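Putative phosphosugar isomerase (Clostridium difficile, PDB 3G68) is a putative double-SIS-domain phosphosugar isomerase that probably binds a phosphorylated sugar, as the related isomerase domain of glucosamine-6-phosphate synthase does. Local coordinates at residues M2-Y7 and D332-K337; K192-W197 and F314-Q319; R200-L205 and P326-V331; K209-I214 and L228-T233. All coordinates share one frame; numbering follows the deposited sequence.

Contact 1. Residues M2-Y7 and D332-K337; sequences MTIQDY and DPSVPK
Ile4, in the first turn of the N-terminal helix, meets Pro333 and Ser334 of a turn near the other end of the chain. Its CD1 lies 3.7 Å from Pro333 CB, with CG of the same proline almost as near; the two side chains pass at a slant, and the methyl rests against the CB-CG side of the ring. Further back along the side chain, Ile4 CG1 packs 3.7 Å from Ser334 OG. The CG1 branch gets there because it stands beside the backbone N and anti to the carbonyl carbon (chi1 -72°), with CD1 then extended from it.

No direct hydrogen bond joins the two segments. A water bridges them instead: it accepts from Ile4 N at 3.0 Å and is bonded to Ser334 OG at 2.9 Å, which gives an amide of the helix start a partner. Ser334 OG is also bonded to Ser140.

Each side has its own bracing. Thr3 is the N-cap, and a capping box closes over the helix start: Asp6 N donates to Thr3 OG1, while Thr3 N donates to Asp6 OD2 at 3.0 Å, nearly straight at 174°. On the far side Asp332 to Val335 form a type I beta turn. Within it Asp332 OD1 makes an Asx turn by accepting from Ser334 N at 3.1 Å, the N-H arriving from above the carboxylate plane.

Ser140, Ala142 and Thr144 also touch Ile4, and Gln5 leans on helix 316-324; the contact thus sets the start of helix 4-20 against the loop between helices 316-324 and 341-345.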
# COMPACT_ATOMS: atom_id res chain seq x y z
N MSE B 2 -50.14 -3.49 4.39
CA MSE B 2 -49.23 -4.05 3.38
C MSE B 2 -49.91 -4.21 2.02
O MSE B 2 -51.00 -4.76 1.92
CB MSE B 2 -48.71 -5.40 3.82
CG MSE B 2 -47.91 -5.37 5.10
SE MSE B 2 -46.03 -5.00 4.85
CE MSE B 2 -45.28 -6.83 4.47
N THR B 3 -49.24 -3.72 0.99
CA THR B 3 -49.72 -3.84 -0.38
C THR B 3 -49.08 -5.05 -1.07
O THR B 3 -48.13 -5.68 -0.56
CB THR B 3 -49.33 -2.60 -1.15
OG1 THR B 3 -47.91 -2.48 -1.15
CG2 THR B 3 -49.93 -1.34 -0.50
N ILE B 4 -49.59 -5.36 -2.27
CA ILE B 4 -49.02 -6.39 -3.10
C ILE B 4 -47.52 -6.10 -3.30
O ILE B 4 -46.70 -7.00 -3.17
CB ILE B 4 -49.76 -6.42 -4.48
CG1 ILE B 4 -51.18 -7.01 -4.33
CG2 ILE B 4 -48.99 -7.25 -5.50
CD1 ILE B 4 -52.08 -6.75 -5.62
N GLN B 5 -47.17 -4.84 -3.55
CA GLN B 5 -45.76 -4.47 -3.79
C GLN B 5 -44.88 -4.76 -2.56
O GLN B 5 -43.75 -5.23 -2.72
CB GLN B 5 -45.61 -3.01 -4.19
CG GLN B 5 -46.29 -2.55 -5.50
CD GLN B 5 -47.73 -2.01 -5.33
OE1 GLN B 5 -48.57 -2.60 -4.67
NE2 GLN B 5 -47.98 -0.86 -5.92
N ASP B 6 -45.41 -4.47 -1.36
CA ASP B 6 -44.71 -4.76 -0.11
C ASP B 6 -44.40 -6.25 -0.00
O ASP B 6 -43.26 -6.61 0.30
CB ASP B 6 -45.50 -4.31 1.13
CG ASP B 6 -45.66 -2.79 1.22
OD1 ASP B 6 -44.75 -2.04 0.84
OD2 ASP B 6 -46.72 -2.34 1.67
N TYR B 7 -45.41 -7.08 -0.26
CA TYR B 7 -45.25 -8.52 -0.20
C TYR B 7 -44.32 -9.03 -1.27
O TYR B 7 -43.55 -9.94 -0.98
CB TYR B 7 -46.59 -9.25 -0.21
CG TYR B 7 -47.44 -9.02 1.02
CD1 TYR B 7 -46.93 -9.26 2.30
CD2 TYR B 7 -48.79 -8.65 0.91
CE1 TYR B 7 -47.71 -9.08 3.43
CE2 TYR B 7 -49.59 -8.48 2.06
CZ TYR B 7 -49.04 -8.68 3.30
OH TYR B 7 -49.80 -8.53 4.42
N ASP B 332 -58.87 -1.53 -5.11
CA ASP B 332 -57.81 -1.81 -4.19
C ASP B 332 -57.61 -3.28 -4.51
O ASP B 332 -58.45 -4.12 -4.16
CB ASP B 332 -58.25 -1.62 -2.73
CG ASP B 332 -57.20 -2.08 -1.74
OD1 ASP B 332 -56.25 -2.78 -2.16
OD2 ASP B 332 -57.33 -1.76 -0.54
N PRO B 333 -56.49 -3.61 -5.17
CA PRO B 333 -56.33 -5.00 -5.62
C PRO B 333 -56.14 -6.05 -4.54
O PRO B 333 -56.18 -7.23 -4.86
CB PRO B 333 -55.13 -4.92 -6.56
CG PRO B 333 -54.35 -3.79 -6.06
CD PRO B 333 -55.30 -2.80 -5.50
N SER B 334 -55.93 -5.63 -3.30
CA SER B 334 -55.76 -6.55 -2.19
C SER B 334 -57.09 -6.92 -1.53
O SER B 334 -57.09 -7.79 -0.69
CB SER B 334 -54.80 -5.99 -1.14
OG SER B 334 -53.47 -6.19 -1.56
N VAL B 335 -58.19 -6.26 -1.92
CA VAL B 335 -59.54 -6.53 -1.35
C VAL B 335 -60.50 -7.13 -2.40
O VAL B 335 -60.82 -6.47 -3.38
CB VAL B 335 -60.17 -5.24 -0.80
CG1 VAL B 335 -61.59 -5.53 -0.22
CG2 VAL B 335 -59.24 -4.60 0.26
N PRO B 336 -60.99 -8.37 -2.20
CA PRO B 336 -61.88 -8.90 -3.24
C PRO B 336 -63.18 -8.11 -3.45
O PRO B 336 -63.56 -7.30 -2.62
CB PRO B 336 -62.22 -10.31 -2.75
CG PRO B 336 -61.94 -10.30 -1.30
CD PRO B 336 -60.78 -9.35 -1.12
N LYS B 337 -63.77 -8.31 -4.62
CA LYS B 337 -65.05 -7.72 -5.04
C LYS B 337 -66.12 -7.89 -3.96
O LYS B 337 -66.80 -6.93 -3.61
CB LYS B 337 -65.52 -8.43 -6.32
CG LYS B 337 -66.88 -7.95 -6.89
CD LYS B 337 -67.28 -8.75 -8.11
CE LYS B 337 -68.68 -8.41 -8.59
NZ LYS B 337 -68.75 -7.10 -9.28
O HOH W 1 -52.17 -3.97 -2.91

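Contact 2. Residues K192-W197 and F314-Q319; sequences KLSKQW and FIVPIQ. With EDO (1,2-ethanediol), chain E.
Ser194 and Trp197, one turn apart on helix 187-200, hold Pro317 of helix 316-324 between them in a helix-to-helix contact of this double-SIS-domain protein, beside strand 299-300 at the edge of the second parallel sheet. The helices come close: the CA atoms of Ser194 and Pro317 are 4.9 Å apart, a separation compatible with the small serine and the compact proline facing each other.

The apolar part is Trp197 on Pro317. The six-membered ring reaches across with CZ3 at 3.7 Å from Pro317 CB, and the two side chains cross at about a right angle. Having CG anti to the backbone N (chi1 164°) swings the indole over to the proline. The carbonyl oxygens of Ser194 and Pro317 lie at the rim of this indole, in its plane, and its NE1 is bonded to Lys297 O. Leu299 packs against Ser194, Trp197 and Pro317 alike.

No hydrogen bond crosses between the two segments. Ser194 OG touches the proline ring, 3.3 Å from Pro317 CB and 3.4 Å from CD, yet its hydrogen bond runs back to Val190 O in its own helix.

Away from this interface, Lys192 points its extended chain at an ethanediol, probably from the crystallisation liquor, which also bonds Thr3 and Asp6 of the second subunit. Lys192 NZ donates to both hydroxyls of the diol, 2.8 Å to O1 and 3.1 Å to O2.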
# COMPACT_ATOMS: atom_id res chain seq x y z
N LYS B 192 -37.55 -3.44 -10.60
CA LYS B 192 -37.22 -2.07 -11.00
C LYS B 192 -37.48 -1.83 -12.48
O LYS B 192 -38.08 -0.84 -12.85
CB LYS B 192 -35.77 -1.77 -10.68
CG LYS B 192 -35.48 -1.61 -9.18
CD LYS B 192 -33.94 -1.54 -9.01
CE LYS B 192 -33.51 -1.27 -7.60
NZ LYS B 192 -32.01 -1.28 -7.49
N LEU B 193 -37.03 -2.75 -13.34
CA LEU B 193 -37.26 -2.59 -14.79
C LEU B 193 -38.76 -2.71 -15.11
O LEU B 193 -39.29 -1.96 -15.93
CB LEU B 193 -36.46 -3.60 -15.56
CG LEU B 193 -34.94 -3.40 -15.55
CD1 LEU B 193 -34.27 -4.68 -16.01
CD2 LEU B 193 -34.60 -2.19 -16.44
N SER B 194 -39.44 -3.62 -14.42
CA SER B 194 -40.90 -3.75 -14.57
C SER B 194 -41.64 -2.44 -14.28
O SER B 194 -42.51 -2.03 -15.05
CB SER B 194 -41.42 -4.87 -13.69
OG SER B 194 -40.86 -6.12 -14.06
N LYS B 195 -41.27 -1.78 -13.18
CA LYS B 195 -41.89 -0.53 -12.77
C LYS B 195 -41.75 0.56 -13.84
O LYS B 195 -42.69 1.30 -14.09
CB LYS B 195 -41.31 -0.10 -11.42
CG LYS B 195 -41.97 1.09 -10.79
CD LYS B 195 -41.48 1.27 -9.35
CE LYS B 195 -42.17 2.45 -8.67
NZ LYS B 195 -41.54 2.83 -7.36
N GLN B 196 -40.58 0.63 -14.50
CA GLN B 196 -40.33 1.60 -15.56
C GLN B 196 -41.18 1.27 -16.80
O GLN B 196 -41.78 2.15 -17.41
CB GLN B 196 -38.84 1.59 -15.93
CG GLN B 196 -37.90 2.07 -14.83
CD GLN B 196 -36.42 1.82 -15.16
OE1 GLN B 196 -36.01 1.82 -16.34
NE2 GLN B 196 -35.61 1.60 -14.12
N TRP B 197 -41.23 0.01 -17.16
CA TRP B 197 -42.05 -0.46 -18.30
C TRP B 197 -43.56 -0.17 -18.10
O TRP B 197 -44.23 0.27 -19.05
CB TRP B 197 -41.75 -1.94 -18.56
CG TRP B 197 -42.70 -2.73 -19.41
CD1 TRP B 197 -42.75 -2.79 -20.79
CD2 TRP B 197 -43.63 -3.69 -18.93
NE1 TRP B 197 -43.71 -3.70 -21.19
CE2 TRP B 197 -44.26 -4.27 -20.07
CE3 TRP B 197 -44.04 -4.08 -17.65
CZ2 TRP B 197 -45.25 -5.24 -19.94
CZ3 TRP B 197 -45.03 -5.03 -17.53
CH2 TRP B 197 -45.63 -5.60 -18.68
N PHE B 314 -39.94 -14.54 -13.96
CA PHE B 314 -40.69 -14.19 -15.18
C PHE B 314 -41.97 -13.38 -15.04
O PHE B 314 -42.19 -12.45 -15.83
CB PHE B 314 -40.97 -15.41 -16.07
CG PHE B 314 -40.53 -15.21 -17.47
CD1 PHE B 314 -41.10 -14.24 -18.27
CD2 PHE B 314 -39.47 -15.97 -17.99
CE1 PHE B 314 -40.65 -14.04 -19.59
CE2 PHE B 314 -39.00 -15.76 -19.26
CZ PHE B 314 -39.59 -14.78 -20.06
N ILE B 315 -42.80 -13.71 -14.06
CA ILE B 315 -44.08 -13.03 -13.92
C ILE B 315 -44.08 -11.84 -12.96
O ILE B 315 -45.13 -11.22 -12.76
CB ILE B 315 -45.26 -14.00 -13.65
CG1 ILE B 315 -45.17 -14.69 -12.30
CG2 ILE B 315 -45.37 -15.06 -14.74
CD1 ILE B 315 -46.50 -15.40 -11.95
N VAL B 316 -42.92 -11.49 -12.41
CA VAL B 316 -42.80 -10.27 -11.57
C VAL B 316 -43.50 -9.05 -12.22
O VAL B 316 -44.28 -8.38 -11.54
CB VAL B 316 -41.32 -9.96 -11.19
CG1 VAL B 316 -41.14 -8.58 -10.56
CG2 VAL B 316 -40.83 -10.99 -10.24
N PRO B 317 -43.21 -8.76 -13.50
CA PRO B 317 -43.89 -7.63 -14.17
C PRO B 317 -45.40 -7.68 -14.17
O PRO B 317 -46.05 -6.65 -14.02
CB PRO B 317 -43.34 -7.67 -15.60
CG PRO B 317 -42.55 -8.91 -15.69
CD PRO B 317 -42.13 -9.30 -14.36
N ILE B 318 -45.96 -8.88 -14.33
CA ILE B 318 -47.39 -9.04 -14.40
C ILE B 318 -47.98 -8.85 -13.00
O ILE B 318 -48.98 -8.16 -12.86
CB ILE B 318 -47.83 -10.42 -14.98
CG1 ILE B 318 -47.26 -10.64 -16.38
CG2 ILE B 318 -49.35 -10.47 -15.06
CD1 ILE B 318 -47.69 -9.61 -17.35
N GLN B 319 -47.36 -9.44 -11.98
CA GLN B 319 -47.80 -9.19 -10.60
C GLN B 319 -47.69 -7.74 -10.24
O GLN B 319 -48.53 -7.24 -9.49
CB GLN B 319 -46.98 -10.02 -9.61
CG GLN B 319 -47.24 -11.50 -9.71
CD GLN B 319 -46.12 -12.31 -9.13
OE1 GLN B 319 -44.94 -11.90 -9.19
NE2 GLN B 319 -46.45 -13.46 -8.55
C1 EDO E . -31.25 -0.54 -4.11
O1 EDO E . -30.86 0.13 -5.32
C2 EDO E . -30.51 -1.86 -4.08
O2 EDO E . -31.01 -2.81 -5.02

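Contact 3. Residues R200-L205 and P326-V331; sequences RNKEKL and PTLRGV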
# COMPACT_ATOMS: atom_id res chain seq x y z
N ARG B 200 -44.12 3.55 -18.55
CA ARG B 200 -44.03 3.87 -19.97
C ARG B 200 -45.31 3.46 -20.76
O ARG B 200 -45.68 4.09 -21.76
CB ARG B 200 -42.82 3.10 -20.52
CG ARG B 200 -42.41 3.45 -21.89
CD ARG B 200 -41.00 2.92 -22.20
NE ARG B 200 -40.83 1.46 -22.19
CZ ARG B 200 -40.07 0.73 -21.35
NH1 ARG B 200 -39.34 1.28 -20.39
NH2 ARG B 200 -40.03 -0.58 -21.50
N ASN B 201 -45.94 2.37 -20.35
CA ASN B 201 -47.15 1.82 -21.00
C ASN B 201 -48.42 2.03 -20.21
O ASN B 201 -49.43 1.34 -20.46
CB ASN B 201 -46.91 0.32 -21.22
CG ASN B 201 -45.85 0.08 -22.26
OD1 ASN B 201 -46.07 0.36 -23.43
ND2 ASN B 201 -44.68 -0.39 -21.84
N LYS B 202 -48.41 3.03 -19.33
CA LYS B 202 -49.49 3.28 -18.37
C LYS B 202 -50.87 3.42 -19.02
O LYS B 202 -51.84 2.82 -18.54
CB LYS B 202 -49.21 4.54 -17.55
CG LYS B 202 -50.19 4.73 -16.39
CD LYS B 202 -49.92 5.98 -15.55
CE LYS B 202 -48.73 5.82 -14.64
NZ LYS B 202 -48.53 7.05 -13.79
N GLU B 203 -50.95 4.23 -20.07
CA GLU B 203 -52.22 4.51 -20.76
C GLU B 203 -52.87 3.22 -21.30
O GLU B 203 -54.02 2.94 -20.99
CB GLU B 203 -52.03 5.53 -21.89
CG GLU B 203 -53.33 5.83 -22.72
CD GLU B 203 -53.16 6.86 -23.79
OE1 GLU B 203 -52.00 7.23 -24.07
OE2 GLU B 203 -54.19 7.31 -24.40
N LYS B 204 -52.14 2.47 -22.13
CA LYS B 204 -52.68 1.20 -22.64
C LYS B 204 -53.06 0.24 -21.51
O LYS B 204 -54.09 -0.44 -21.59
CB LYS B 204 -51.72 0.52 -23.62
CG LYS B 204 -51.64 1.19 -24.99
CD LYS B 204 -50.83 0.34 -25.94
CE LYS B 204 -50.97 0.85 -27.38
NZ LYS B 204 -50.39 2.18 -27.47
N LEU B 205 -52.24 0.14 -20.45
CA LEU B 205 -52.56 -0.78 -19.36
C LEU B 205 -53.84 -0.40 -18.60
O LEU B 205 -54.63 -1.28 -18.28
CB LEU B 205 -51.37 -0.97 -18.40
CG LEU B 205 -50.12 -1.58 -19.05
CD1 LEU B 205 -48.92 -1.54 -18.09
CD2 LEU B 205 -50.33 -3.01 -19.55
N PRO B 326 -54.63 -1.55 -11.15
CA PRO B 326 -55.97 -1.49 -10.59
C PRO B 326 -56.25 -0.24 -9.73
O PRO B 326 -57.38 0.23 -9.74
CB PRO B 326 -56.08 -2.74 -9.72
CG PRO B 326 -55.23 -3.70 -10.41
CD PRO B 326 -54.04 -2.86 -10.90
N THR B 327 -55.23 0.30 -9.07
CA THR B 327 -55.40 1.54 -8.28
C THR B 327 -55.81 2.72 -9.18
O THR B 327 -56.40 3.68 -8.69
CB THR B 327 -54.13 1.89 -7.44
OG1 THR B 327 -53.06 2.26 -8.32
CG2 THR B 327 -53.68 0.71 -6.63
N LEU B 328 -55.50 2.65 -10.48
CA LEU B 328 -55.93 3.68 -11.44
C LEU B 328 -57.28 3.34 -12.10
O LEU B 328 -57.74 4.09 -12.96
CB LEU B 328 -54.85 3.86 -12.51
CG LEU B 328 -53.41 4.06 -12.07
CD1 LEU B 328 -52.53 4.24 -13.30
CD2 LEU B 328 -53.27 5.24 -11.14
N ARG B 329 -57.93 2.25 -11.69
CA ARG B 329 -59.19 1.75 -12.23
C ARG B 329 -60.21 1.49 -11.12
O ARG B 329 -61.08 0.63 -11.25
CB ARG B 329 -58.95 0.44 -13.02
CG ARG B 329 -58.03 0.55 -14.21
CD ARG B 329 -57.40 -0.81 -14.58
NE ARG B 329 -58.36 -1.91 -14.81
CZ ARG B 329 -58.88 -2.24 -15.99
NH1 ARG B 329 -58.57 -1.59 -17.09
NH2 ARG B 329 -59.72 -3.27 -16.08
N GLY B 330 -60.11 2.24 -10.03
CA GLY B 330 -61.07 2.16 -8.91
C GLY B 330 -61.08 0.92 -8.04
O GLY B 330 -62.10 0.63 -7.41
N VAL B 331 -59.96 0.20 -7.98
CA VAL B 331 -59.88 -1.03 -7.22
C VAL B 331 -58.66 -1.02 -6.32
O VAL B 331 -57.58 -0.55 -6.69
CB VAL B 331 -59.76 -2.23 -8.14
CG1 VAL B 331 -59.55 -3.55 -7.37
CG2 VAL B 331 -61.00 -2.33 -9.07
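Leu328 and Lys202 bury the most surface here, Leu328 slightly more. The methyl CD1 of Leu328 lies against the aliphatic part of the lysine, 3.9 Å from both Lys202 CG and Lys202 CD, and the two side chains cross at about a right angle. Lys202 leaves its backbone with CG anti to N (chi1 -171°); the chain bends about the CG-CD bond (chi3 -75°), the pair of carbons that meets the leucine, and its NZ turns off to a salt bridge with Glu199. Hydrocarbon contact and charge are thus divided along one side chain.

Leu205 comes next, approached through its carbonyl. Arg329 NH1 stands 4.1 Å from Leu205 O, too far for a bond, and donates instead to the carbonyls of Val206 and Ser208, while NH2 of this guanidinium bonds Met234 O. Arg329 therefore links the end of helix 202-206 to that of helix 220-234.

Its loop is shaped by Pro326 O, which takes two backbone donors from opposite faces of its carbonyl plane, Arg329 N at 2.9 Å and Val331 N at 3.1 Å.

The contact joins short helix 202-206 to the 3-10 turn following helix 316-324, with Pro326 leaning on Thr233 and Met234 of helix 220-234.

Contact 4. Residues K209-I214 and L228-T233; sequences KEIRII and LKLLET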
# COMPACT_ATOMS: atom_id res chain seq x y z
N LYS B 209 -59.15 -3.93 -21.65
CA LYS B 209 -60.52 -4.42 -21.77
C LYS B 209 -60.57 -5.94 -21.61
O LYS B 209 -61.50 -6.44 -21.00
CB LYS B 209 -61.09 -4.04 -23.13
CG LYS B 209 -61.33 -2.53 -23.30
CD LYS B 209 -61.77 -2.17 -24.68
CE LYS B 209 -62.01 -0.66 -24.81
NZ LYS B 209 -60.82 0.14 -24.36
N GLU B 210 -59.62 -6.66 -22.21
CA GLU B 210 -59.52 -8.13 -22.05
C GLU B 210 -58.12 -8.53 -22.41
O GLU B 210 -57.53 -7.99 -23.39
CB GLU B 210 -60.59 -8.87 -22.85
CG GLU B 210 -60.63 -8.65 -24.34
CD GLU B 210 -59.81 -9.64 -25.13
OE1 GLU B 210 -59.08 -10.42 -24.50
OE2 GLU B 210 -59.90 -9.63 -26.41
N ILE B 211 -57.58 -9.45 -21.64
CA ILE B 211 -56.18 -9.84 -21.78
C ILE B 211 -56.00 -11.33 -21.99
O ILE B 211 -56.73 -12.15 -21.44
CB ILE B 211 -55.40 -9.46 -20.48
CG1 ILE B 211 -55.50 -7.96 -20.17
CG2 ILE B 211 -53.91 -9.87 -20.60
CD1 ILE B 211 -55.03 -7.56 -18.77
N ARG B 212 -54.99 -11.69 -22.77
CA ARG B 212 -54.56 -13.06 -22.93
C ARG B 212 -53.03 -13.07 -22.73
O ARG B 212 -52.37 -12.13 -23.12
CB ARG B 212 -54.96 -13.64 -24.29
CG ARG B 212 -56.45 -13.84 -24.38
CD ARG B 212 -56.80 -14.58 -25.65
NE ARG B 212 -58.24 -14.76 -25.76
CZ ARG B 212 -59.06 -13.86 -26.26
NH1 ARG B 212 -58.62 -12.71 -26.78
NH2 ARG B 212 -60.36 -14.13 -26.29
N ILE B 213 -52.51 -14.07 -22.05
CA ILE B 213 -51.06 -14.22 -21.84
C ILE B 213 -50.67 -15.48 -22.61
O ILE B 213 -51.37 -16.50 -22.51
CB ILE B 213 -50.67 -14.38 -20.35
CG1 ILE B 213 -51.22 -13.22 -19.54
CG2 ILE B 213 -49.13 -14.46 -20.20
CD1 ILE B 213 -51.00 -13.39 -18.01
N ILE B 214 -49.60 -15.40 -23.39
CA ILE B 214 -49.09 -16.55 -24.14
C ILE B 214 -47.69 -16.85 -23.59
O ILE B 214 -46.82 -15.96 -23.61
CB ILE B 214 -49.00 -16.29 -25.65
CG1 ILE B 214 -50.34 -15.77 -26.19
CG2 ILE B 214 -48.53 -17.54 -26.40
CD1 ILE B 214 -50.31 -15.43 -27.64
N LEU B 228 -54.69 -15.55 -13.69
CA LEU B 228 -55.65 -15.50 -12.56
C LEU B 228 -55.48 -14.21 -11.74
O LEU B 228 -56.46 -13.59 -11.36
CB LEU B 228 -55.51 -16.71 -11.63
CG LEU B 228 -56.35 -16.78 -10.35
CD1 LEU B 228 -57.88 -16.72 -10.68
CD2 LEU B 228 -55.99 -18.04 -9.48
N LYS B 229 -54.24 -13.81 -11.46
CA LYS B 229 -54.02 -12.61 -10.62
C LYS B 229 -54.47 -11.33 -11.34
O LYS B 229 -55.06 -10.45 -10.71
CB LYS B 229 -52.59 -12.51 -10.10
CG LYS B 229 -52.27 -13.58 -9.04
CD LYS B 229 -53.01 -13.31 -7.72
CE LYS B 229 -53.39 -14.57 -6.96
NZ LYS B 229 -52.26 -15.27 -6.39
N LEU B 230 -54.24 -11.26 -12.64
CA LEU B 230 -54.77 -10.12 -13.43
C LEU B 230 -56.31 -10.15 -13.40
O LEU B 230 -56.94 -9.11 -13.26
CB LEU B 230 -54.29 -10.18 -14.88
CG LEU B 230 -52.86 -9.71 -15.23
CD1 LEU B 230 -52.50 -10.07 -16.68
CD2 LEU B 230 -52.72 -8.22 -14.99
N LEU B 231 -56.90 -11.32 -13.58
CA LEU B 231 -58.36 -11.44 -13.54
C LEU B 231 -58.91 -10.92 -12.23
O LEU B 231 -59.87 -10.14 -12.20
CB LEU B 231 -58.82 -12.89 -13.71
CG LEU B 231 -60.34 -13.18 -13.74
CD1 LEU B 231 -60.60 -14.49 -14.51
CD2 LEU B 231 -60.99 -13.23 -12.32
N GLU B 232 -58.31 -11.35 -11.14
CA GLU B 232 -58.79 -10.98 -9.79
C GLU B 232 -58.64 -9.49 -9.48
O GLU B 232 -59.43 -8.95 -8.71
CB GLU B 232 -58.03 -11.78 -8.74
CG GLU B 232 -58.35 -13.28 -8.76
CD GLU B 232 -57.47 -14.12 -7.81
OE1 GLU B 232 -56.37 -13.67 -7.39
OE2 GLU B 232 -57.88 -15.26 -7.51
N THR B 233 -57.67 -8.83 -10.10
CA THR B 233 -57.36 -7.43 -9.77
C THR B 233 -57.83 -6.42 -10.83
O THR B 233 -58.31 -5.33 -10.49
CB THR B 233 -55.85 -7.27 -9.51
OG1 THR B 233 -55.08 -7.69 -10.66
CG2 THR B 233 -55.45 -8.11 -8.30
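This is a buried, wholly apolar contact between a strand and the helix that packs on its sheet, with Leu230 of helix 220-234 set against Ile211 and Ile213 of strand 210-215. A single methyl does the touching on the helix side: Leu230 CD1 is 3.9 Å from Ile213 CD1 and 4.1 Å from Ile211 CD1. The two isoleucines alternate with Arg212, whose CB points away from the helix, so they present a pair of side chains on one sheet face. In both, CG1 stands beside the backbone N and anti to the carbonyl carbon (chi1 -58° and -55°), and its CD1 is the atom that meets the leucine methyl. Leu230 crosses Ile211 at about a right angle but meets Ile213 at a slant.

Strand 210-215, helix 220-234 and strand 238-242 form a beta-alpha-beta unit in the second five-stranded parallel sheet of the chain, consistent with the second SIS domain of a double-SIS protein, and the leucine lies on the inner side of its crossover helix. Ile318 and Cys322 of helix 316-324 also touch Leu230.

No polar bond crosses between the two segments. Within the strand, Arg212 NH1 makes a salt bridge to Glu210 OE1 at 3.3 Å, and Glu210 OE2 also bonds Ser258. Thr233 OG1 donates to Lys229 O at 2.8 Å, the hydroxyl tilted 25° from the carbonyl plane.

The four centres lie 13 to 16 Å apart, contacts 3 and 4 being the nearest pair. Along the chain, contact 1 encloses all the others, contacts 2 and 3 interleave, and contact 4 is nested inside both. Helix 316-324 and the loop after it supply one side of contacts 1, 2 and 3, and reach contact 4 through Ile318 CG2, 3.6 Å from Leu230 CD1. Pro326 CG, 3.5 Å from Thr233 O, ties contact 3 to contact 4, and Pro333 CB packs on Pro326 CB between contacts 1 and 3. The C-terminal segments thus connect the N-terminal helix, helices 187-200 and 202-206, and the beta-alpha-beta unit of the second parallel sheet.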